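Local coordinates for protein chloride intracellular channel exc-4 (Caenorhabditis elegans, PDB 2YV9) that may insert into membranes to form chloride channels and regulates the lumen size of the growing excretory canal, at residues 219-223 / 278-284; 200-204 / 268-272. All blocks are in the same frame, centred on the assembly; numbering follows the deposited sequence.

Interaction 1: 219-223 / 278-284; sequences THLWA and DIRVKGL
The first turn of helix 219-228 packs against the C-terminal end of helix 273-280. Residues 219-223 are helical throughout. The second segment is helical over 278-280 and then turns. Gly283, with phi/psi 61/42, closes a Schellman motif: Leu284 N bonds to Ile279 O (2.9 Å) and Gly283 N to Arg280 O (3.2 Å). This reversal brings Leu284 back against helix 219-228. The nearest CA pairs are Thr219-Ile279 (6.3 Å) and Ala223-Leu284 (6.2 Å).

Thr219 (m) is the main bump. Thr219 CG2 fills a hollow formed by Asp278 CB (3.8 Å), Ile279 CG1 (3.9 Å) and Leu284 CD1 (3.9 Å). Ile279 (m, t) lays CD1 against the Trp222-Ala223 backbone, 4.0 Å from Trp222 C and 3.8 Å from Ala223 N. The small Ala223 side chain allows this close approach; Ala223 CB is 4.1 Å from Ile279 CG1 and 3.9 Å from Leu284 CB. Leu284 (m, t) also sets CD1 over a face of the His220 ring, a CH-pi contact 3.8 Å from the centroid. His220 in turn packs on helix 155-178.

Thr219 also carries the polar links. Lys282 NZ gives a weak hydrogen bond to Thr219 OG1 (3.3 Å). A water links Thr219 OG1 and Asp278 OD2, at 2.7 Å from each. The contact fastens the C-terminal helix to the all-helical domain of this GST-fold protein, chiefly by apolar fit, with one weak direct hydrogen bond and a water bridge.

Interaction 2: 200-204 / 268-272; sequences HHIRI and THTIP
Arg203, His200 and Thr268 bury the most surface where helix 190-210 meets segment 268-272. Residues 200-204 are helical; 268-271 form an irregular, mostly extended run, and Pro272 is the N-cap residue of helix 273-280. The closest CA pairs are Ile204-Thr268 (8.0 Å) and His200-His269 (8.6 Å).

Arg203 has chi1 -148° and chi2 -92°, both between wells. Arg203 NH1 makes a hydrogen bond to Thr270 O (2.8 Å), weak because the angle at the hydrogen is only 126°. Arg203 NH2 lies 3.6 Å from Pro272 CG. A water bridges Arg203 NH1 (3.0 Å) and Thr268 O (2.7 Å). Asp213 takes the salt bridge from Arg203 NE.

His200 CE1 (chi1 t) lies 3.3 Å from Thr268 O. The edge of His269 meets the His200 face in an offset edge-to-face pair, centroids 5.1 Å apart, planes at 80°. His200 ND1 hydrogen-bonds to Tyr229 OH.

Thr268 CB rests 4.2 Å from Ile204 CD1; Thr268 OG1 hydrogen-bonds to Asp241. The contact ties helix 190-210 of the GST-fold helical domain to the connection entering helix 273-280, with side chains and water reaching backbone carbonyls.

How the interactions relate
Helix 190-210 supplies 200-204, and the next helix, 219-228, supplies 219-223. The chain then passes through helices 232-236, 241-251 and 258-262. It returns at 268-272 to close interaction 2, a loop of 63 intervening residues. Helix 273-280 follows, and 278-284 closes interaction 1 over 54 residues. The two loops cross, because their segments alternate along the chain. Their centres are about 16 Å apart, yet they touch through Trp222. Trp222 CZ3 lies 3.5 Å from Pro272 CD, and Trp222 CH2 lies 3.6 Å from Arg203 NE. Together they tie the last helix and its lead-in to two successive helices of the helical domain.

Interaction 1: 219-223 / 278-284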
loop_
_atom_site.group_PDB
_atom_site.type_symbol
_atom_site.label_atom_id
_atom_site.label_comp_id
_atom_site.label_asym_id
_atom_site.label_seq_id
_atom_site.Cartn_x
_atom_site.Cartn_y
_atom_site.Cartn_z
ATOM N N THR A 219 10.732 9.302 30.485
ATOM C CA THR A 219 9.629 8.748 31.259
ATOM C C THR A 219 8.255 8.834 30.591
ATOM O O THR A 219 7.424 7.924 30.730
ATOM C CB THR A 219 9.509 9.488 32.604
ATOM O OG1 THR A 219 10.818 9.698 33.128
ATOM C CG2 THR A 219 8.654 8.727 33.584
ATOM N N HIS A 220 7.988 9.960 29.914
ATOM C CA HIS A 220 6.704 10.160 29.227
ATOM C C HIS A 220 6.577 9.191 28.054
ATOM O O HIS A 220 5.519 8.635 27.814
ATOM C CB HIS A 220 6.530 11.590 28.759
ATOM C CG HIS A 220 6.174 12.521 29.881
ATOM N ND1 HIS A 220 7.123 12.994 30.758
ATOM C CD2 HIS A 220 4.974 12.912 30.366
ATOM C CE1 HIS A 220 6.521 13.720 31.689
ATOM N NE2 HIS A 220 5.216 13.662 31.488
ATOM N N LEU A 221 7.697 9.005 27.343
ATOM C CA LEU A 221 7.715 8.051 26.220
ATOM C C LEU A 221 7.462 6.660 26.755
ATOM O O LEU A 221 6.724 5.884 26.133
ATOM C CB LEU A 221 9.040 8.108 25.516
ATOM C CG LEU A 221 9.263 7.153 24.339
ATOM C CD1 LEU A 221 8.309 7.481 23.276
ATOM C CD2 LEU A 221 10.700 7.241 23.863
ATOM N N TRP A 222 8.142 6.310 27.853
ATOM C CA TRP A 222 7.985 4.955 28.414
ATOM C C TRP A 222 6.572 4.789 28.913
ATOM O O TRP A 222 5.970 3.708 28.830
ATOM C CB TRP A 222 9.023 4.680 29.493
ATOM C CG TRP A 222 10.298 4.100 28.935
ATOM C CD1 TRP A 222 11.496 4.697 28.819
ATOM C CD2 TRP A 222 10.457 2.769 28.460
ATOM N NE1 TRP A 222 12.421 3.809 28.305
ATOM C CE2 TRP A 222 11.772 2.619 28.062
ATOM C CE3 TRP A 222 9.587 1.691 28.324
ATOM C CZ2 TRP A 222 12.236 1.418 27.504
ATOM C CZ3 TRP A 222 10.041 0.517 27.788
ATOM C CH2 TRP A 222 11.328 0.379 27.404
ATOM N N ALA A 223 5.981 5.866 29.446
ATOM C CA ALA A 223 4.584 5.798 29.817
ATOM C C ALA A 223 3.619 5.516 28.629
ATOM O O ALA A 223 2.627 4.800 28.741
ATOM C CB ALA A 223 4.136 7.072 30.525
ATOM N N ASP A 278 9.448 5.500 38.130
ATOM C CA ASP A 278 9.435 6.900 37.686
ATOM C C ASP A 278 8.038 7.261 37.178
ATOM O O ASP A 278 7.511 8.348 37.480
ATOM C CB ASP A 278 10.481 7.163 36.585
ATOM C CG ASP A 278 11.926 7.089 37.092
ATOM O OD1 ASP A 278 12.152 7.076 38.322
ATOM O OD2 ASP A 278 12.852 7.047 36.251
ATOM N N ILE A 279 7.427 6.350 36.417
ATOM C CA ILE A 279 6.057 6.583 35.909
ATOM C C ILE A 279 5.045 6.716 37.040
ATOM O O ILE A 279 4.192 7.619 37.017
ATOM C CB ILE A 279 5.620 5.444 34.965
ATOM C CG1 ILE A 279 6.330 5.600 33.625
ATOM C CG2 ILE A 279 4.085 5.387 34.745
ATOM C CD1 ILE A 279 6.335 4.371 32.895
ATOM N N ARG A 280 5.118 5.797 38.002
ATOM C CA ARG A 280 4.252 5.807 39.183
ATOM C C ARG A 280 4.451 7.076 40.015
ATOM O O ARG A 280 3.473 7.658 40.492
ATOM C CB ARG A 280 4.497 4.566 40.055
ATOM C CG ARG A 280 4.057 3.246 39.414
ATOM C CD ARG A 280 4.156 2.045 40.374
ATOM N NE ARG A 280 5.534 1.671 40.723
ATOM C CZ ARG A 280 6.225 2.126 41.774
ATOM N NH1 ARG A 280 5.705 3.009 42.629
ATOM N NH2 ARG A 280 7.467 1.695 41.971
ATOM N N VAL A 281 5.698 7.537 40.152
ATOM C CA VAL A 281 5.971 8.696 41.014
ATOM C C VAL A 281 5.632 10.032 40.349
ATOM O O VAL A 281 5.764 11.090 40.976
ATOM C CB VAL A 281 7.432 8.728 41.542
ATOM C CG1 VAL A 281 7.832 7.359 42.085
ATOM C CG2 VAL A 281 8.402 9.227 40.483
ATOM N N LYS A 282 5.215 9.987 39.084
ATOM C CA LYS A 282 4.692 11.169 38.407
ATOM C C LYS A 282 3.207 11.019 38.054
ATOM O O LYS A 282 2.613 11.913 37.458
ATOM C CB LYS A 282 5.525 11.448 37.162
ATOM C CG LYS A 282 7.005 11.607 37.451
ATOM C CD LYS A 282 7.790 11.891 36.177
ATOM C CE LYS A 282 9.303 11.782 36.396
ATOM N NZ LYS A 282 10.094 12.197 35.199
ATOM N N GLY A 283 2.609 9.901 38.431
ATOM C CA GLY A 283 1.218 9.622 38.088
ATOM C C GLY A 283 0.971 9.563 36.591
ATOM O O GLY A 283 -0.037 10.060 36.099
ATOM N N LEU A 284 1.882 8.929 35.862
ATOM C CA LEU A 284 1.755 8.806 34.397
ATOM C C LEU A 284 1.088 7.523 33.926
ATOM O O LEU A 284 1.108 7.208 32.726
ATOM C CB LEU A 284 3.149 8.909 33.780
ATOM C CG LEU A 284 3.886 10.241 33.957
ATOM C CD1 LEU A 284 5.135 10.302 33.116
ATOM C CD2 LEU A 284 2.981 11.438 33.608
HETATM O O HOH W 1 12.084 7.438 33.728
#

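Interaction 2: 200-204 / 268-272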
loop_
_atom_site.group_PDB
_atom_site.type_symbol
_atom_site.label_atom_id
_atom_site.label_comp_id
_atom_site.label_asym_id
_atom_site.label_seq_id
_atom_site.Cartn_x
_atom_site.Cartn_y
_atom_site.Cartn_z
ATOM N N HIS A 200 7.722 -0.373 19.535
ATOM C CA HIS A 200 7.906 -1.742 20.027
ATOM C C HIS A 200 8.935 -2.467 19.172
ATOM O O HIS A 200 9.821 -3.150 19.715
ATOM C CB HIS A 200 6.611 -2.505 19.942
ATOM C CG HIS A 200 6.688 -3.847 20.582
ATOM N ND1 HIS A 200 7.014 -4.042 21.914
ATOM C CD2 HIS A 200 6.540 -5.082 20.048
ATOM C CE1 HIS A 200 7.041 -5.343 22.160
ATOM N NE2 HIS A 200 6.761 -5.991 21.050
ATOM N N HIS A 201 8.876 -2.290 17.853
ATOM C CA HIS A 201 9.920 -2.836 16.955
ATOM C C HIS A 201 11.316 -2.330 17.399
ATOM O O HIS A 201 12.300 -3.094 17.503
ATOM C CB HIS A 201 9.717 -2.460 15.485
ATOM C CG HIS A 201 8.644 -3.231 14.797
ATOM N ND1 HIS A 201 8.720 -3.570 13.460
ATOM C CD2 HIS A 201 7.502 -3.789 15.270
ATOM C CE1 HIS A 201 7.627 -4.240 13.130
ATOM N NE2 HIS A 201 6.879 -4.407 14.211
ATOM N N ILE A 202 11.410 -1.015 17.648
ATOM C CA ILE A 202 12.683 -0.446 17.995
ATOM C C ILE A 202 13.159 -1.066 19.317
ATOM O O ILE A 202 14.347 -1.358 19.493
ATOM C CB ILE A 202 12.565 1.091 18.131
ATOM C CG1 ILE A 202 12.438 1.670 16.741
ATOM C CG2 ILE A 202 13.720 1.638 18.798
ATOM C CD1 ILE A 202 12.114 3.172 16.671
ATOM N N ARG A 203 12.232 -1.267 20.277
ATOM C CA ARG A 203 12.623 -1.822 21.574
ATOM C C ARG A 203 13.160 -3.256 21.445
ATOM O O ARG A 203 14.250 -3.587 21.911
ATOM C CB ARG A 203 11.446 -1.817 22.546
ATOM C CG ARG A 203 11.862 -1.621 23.974
ATOM C CD ARG A 203 12.108 -2.879 24.724
ATOM N NE ARG A 203 12.750 -2.642 26.023
ATOM C CZ ARG A 203 12.365 -3.178 27.180
ATOM N NH1 ARG A 203 11.339 -3.998 27.256
ATOM N NH2 ARG A 203 13.063 -2.935 28.276
ATOM N N ILE A 204 12.389 -4.089 20.770
ATOM C CA ILE A 204 12.761 -5.505 20.559
ATOM C C ILE A 204 14.036 -5.621 19.744
ATOM O O ILE A 204 14.938 -6.385 20.105
ATOM C CB ILE A 204 11.617 -6.279 19.871
ATOM C CG1 ILE A 204 10.347 -6.319 20.725
ATOM C CG2 ILE A 204 12.031 -7.742 19.549
ATOM C CD1 ILE A 204 10.557 -6.768 22.167
ATOM N N THR A 268 7.273 -9.796 24.645
ATOM C CA THR A 268 7.873 -9.088 25.761
ATOM C C THR A 268 7.260 -7.695 25.842
ATOM O O THR A 268 7.609 -6.824 25.061
ATOM C CB THR A 268 9.394 -8.995 25.578
ATOM O OG1 THR A 268 9.951 -10.314 25.568
ATOM C CG2 THR A 268 10.036 -8.195 26.686
ATOM N N HIS A 269 6.331 -7.520 26.779
ATOM C CA HIS A 269 5.695 -6.262 27.058
ATOM C C HIS A 269 5.995 -5.844 28.480
ATOM O O HIS A 269 5.095 -5.773 29.305
ATOM C CB HIS A 269 4.179 -6.401 26.879
ATOM C CG HIS A 269 3.766 -6.640 25.469
ATOM N ND1 HIS A 269 2.472 -6.929 25.100
ATOM C CD2 HIS A 269 4.487 -6.607 24.324
ATOM C CE1 HIS A 269 2.409 -7.050 23.790
ATOM N NE2 HIS A 269 3.623 -6.887 23.297
ATOM N N THR A 270 7.252 -5.531 28.720
ATOM C CA THR A 270 7.771 -5.303 30.053
ATOM C C THR A 270 8.521 -4.002 30.085
ATOM O O THR A 270 9.450 -3.795 29.320
ATOM C CB THR A 270 8.727 -6.441 30.387
ATOM O OG1 THR A 270 7.947 -7.637 30.503
ATOM C CG2 THR A 270 9.471 -6.167 31.667
ATOM N N ILE A 271 8.118 -3.130 30.992
ATOM C CA ILE A 271 8.749 -1.867 31.222
ATOM C C ILE A 271 9.909 -2.026 32.220
ATOM O O ILE A 271 9.774 -2.738 33.221
ATOM C CB ILE A 271 7.718 -0.896 31.865
ATOM C CG1 ILE A 271 6.457 -0.803 30.979
ATOM C CG2 ILE A 271 8.371 0.474 32.106
ATOM C CD1 ILE A 271 6.720 -0.358 29.531
ATOM N N PRO A 272 11.057 -1.378 31.961
ATOM C CA PRO A 272 12.112 -1.478 32.975
ATOM C C PRO A 272 11.650 -1.020 34.374
ATOM O O PRO A 272 10.795 -0.118 34.524
ATOM C CB PRO A 272 13.215 -0.561 32.445
ATOM C CG PRO A 272 12.989 -0.555 30.967
ATOM C CD PRO A 272 11.495 -0.589 30.795
HETATM O O HOH W 2 9.037 -4.597 25.475
#